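Long-range contact in putative flagellar hook-associated protein (PDB 3PWX), which is probably a structural component of the bacterial flagellum, a putative hook-associated protein of the flagellin family: residues A[50-54]-A[81-85]. Sequence-based numbering, arbitrary orientation.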
loop_
_atom_site.group_PDB
_atom_site.type_symbol
_atom_site.label_atom_id
_atom_site.label_comp_id
_atom_site.label_asym_id
_atom_site.label_seq_id
_atom_site.Cartn_x
_atom_site.Cartn_y
_atom_site.Cartn_z
ATOM N N SER A 50 12.405 -7.696 -26.783
ATOM C CA SER A 50 12.263 -8.990 -27.366
ATOM C C SER A 50 10.911 -9.123 -28.002
ATOM O O SER A 50 10.785 -9.773 -29.012
ATOM C CB SER A 50 12.456 -10.079 -26.352
ATOM O OG SER A 50 13.752 -10.039 -25.824
ATOM N N LEU A 51 9.881 -8.496 -27.467
ATOM C CA LEU A 51 8.576 -8.715 -28.093
ATOM C C LEU A 51 8.519 -8.028 -29.456
ATOM O O LEU A 51 7.912 -8.527 -30.400
ATOM C CB LEU A 51 7.437 -8.240 -27.212
ATOM C CG LEU A 51 7.180 -9.196 -26.071
ATOM C CD1 LEU A 51 6.225 -8.487 -25.025
ATOM C CD2 LEU A 51 6.599 -10.494 -26.565
ATOM N N LYS A 52 9.191 -6.882 -29.521
ATOM C CA LYS A 52 9.350 -6.060 -30.698
ATOM C C LYS A 52 10.090 -6.844 -31.827
ATOM O O LYS A 52 9.562 -7.004 -32.924
ATOM C CB LYS A 52 10.092 -4.803 -30.242
ATOM C CG LYS A 52 10.255 -3.740 -31.195
ATOM C CD LYS A 52 8.939 -3.171 -31.642
ATOM C CE LYS A 52 9.019 -2.751 -33.130
ATOM N NZ LYS A 52 10.366 -2.230 -33.563
ATOM N N SER A 53 11.273 -7.372 -31.540
ATOM C CA SER A 53 12.012 -8.143 -32.528
ATOM C C SER A 53 11.244 -9.376 -32.978
ATOM O O SER A 53 11.254 -9.742 -34.158
ATOM C CB SER A 53 13.382 -8.550 -32.005
ATOM O OG SER A 53 13.956 -7.466 -31.311
HETATM N N MSE A 54 10.565 -10.026 -32.038
HETATM C CA MSE A 54 9.813 -11.192 -32.415
HETATM C C MSE A 54 8.705 -10.736 -33.375
HETATM O O MSE A 54 8.486 -11.366 -34.389
HETATM C CB MSE A 54 9.309 -11.856 -31.180
HETATM C CG MSE A 54 8.369 -12.988 -31.339
HETATM SE SE MSE A 54 8.066 -13.708 -29.514
HETATM C CE MSE A 54 9.887 -14.321 -29.177
ATOM N N TYR A 81 14.601 -14.841 -28.959
ATOM C CA TYR A 81 13.776 -13.855 -28.258
ATOM C C TYR A 81 12.784 -14.549 -27.311
ATOM O O TYR A 81 12.560 -14.086 -26.204
ATOM C CB TYR A 81 13.103 -12.894 -29.257
ATOM C CG TYR A 81 14.135 -12.089 -30.062
ATOM C CD1 TYR A 81 14.993 -11.209 -29.404
ATOM C CD2 TYR A 81 14.278 -12.235 -31.438
ATOM C CE1 TYR A 81 15.940 -10.457 -30.077
ATOM C CE2 TYR A 81 15.258 -11.479 -32.147
ATOM C CZ TYR A 81 16.070 -10.581 -31.426
ATOM O OH TYR A 81 17.036 -9.805 -31.971
ATOM N N ARG A 82 12.274 -15.695 -27.745
ATOM C CA ARG A 82 11.508 -16.561 -26.909
ATOM C C ARG A 82 12.266 -16.925 -25.637
ATOM O O ARG A 82 11.719 -16.752 -24.536
ATOM C CB ARG A 82 11.057 -17.804 -27.653
ATOM C CG ARG A 82 10.165 -18.726 -26.826
ATOM C CD ARG A 82 10.175 -20.129 -27.412
ATOM N NE ARG A 82 11.466 -20.783 -27.166
ATOM C CZ ARG A 82 11.829 -21.959 -27.690
ATOM N NH1 ARG A 82 13.034 -22.455 -27.450
ATOM N NH2 ARG A 82 11.002 -22.601 -28.498
ATOM N N ASP A 83 13.525 -17.323 -25.753
ATOM C CA ASP A 83 14.240 -17.792 -24.566
ATOM C C ASP A 83 14.580 -16.647 -23.670
ATOM O O ASP A 83 14.356 -16.704 -22.466
ATOM C CB ASP A 83 15.515 -18.533 -24.938
ATOM C CG ASP A 83 15.248 -19.851 -25.648
ATOM O OD1 ASP A 83 14.084 -20.320 -25.707
ATOM O OD2 ASP A 83 16.243 -20.420 -26.164
ATOM N N SER A 84 15.093 -15.592 -24.278
ATOM C CA SER A 84 15.373 -14.328 -23.622
ATOM C C SER A 84 14.168 -13.729 -22.808
ATOM O O SER A 84 14.349 -13.096 -21.754
ATOM C CB SER A 84 15.913 -13.379 -24.694
ATOM O OG SER A 84 15.776 -12.015 -24.332
ATOM N N ILE A 85 12.946 -13.940 -23.284
ATOM C CA ILE A 85 11.753 -13.489 -22.581
ATOM C C ILE A 85 11.476 -14.423 -21.406
ATOM O O ILE A 85 11.041 -13.980 -20.351
ATOM C CB ILE A 85 10.542 -13.446 -23.516
ATOM C CG1 ILE A 85 10.567 -12.189 -24.359
ATOM C CG2 ILE A 85 9.250 -13.528 -22.774
ATOM C CD1 ILE A 85 9.911 -12.396 -25.768
HETATM O O HOH W 1 14.141 -10.357 -22.965
#
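The phenol ring of Y81 takes S53 on one face and S50 at its rim. CB of S53 sits over that face, 3.5 Å from the ring centroid and 16° off the normal, a CH-pi contact displaced toward the hydroxyl end, with CZ of Y81 the nearest ring atom. S50 OG approaches CD1 of Y81 near the ring plane. The hydroxyl of S53 donates to E49 O, one turn back in its own helix, while its CB meets the ring. At the edge of the second flat group, the guanidinium of R82, OD1 of D83 lies in the plane and takes both NE and NH1 on that one oxygen, a side-on grip, while NH2 forms a salt bridge with D159.

S50 also presents CB to I85, 3.5 Å from CG1. Its OG lies 3.2 Å from S84 OG, and a water bridges the pair, 2.9 Å from S50 OG and 2.7 Å from S84 OG.

On the inner flank, selenomethionine M54 runs extended until it bends at its selenium (chi3 -65°), which carries CE beside the backbone of Y81, 3.5 Å from Y81 CB. The same methyl lies 3.9 Å from CD1 of I85. L51 CD2 also touches that CD1, the L51 and I85 side chains crossing at about a right angle. This apolar layer continues onto I158 and L155 of helix 154-166 and onto I183 and M187 of helix 172-223.

Serines against a tyrosine ring on the outer side, and an apolar layer of L51, M54 and I85 on the inner side, thus join helices 7-61 and 71-89, whose local axes approach to 9.4 Å at 163°, as neighbouring antiparallel members of a helical bundle in the flagellin N-terminal helical region.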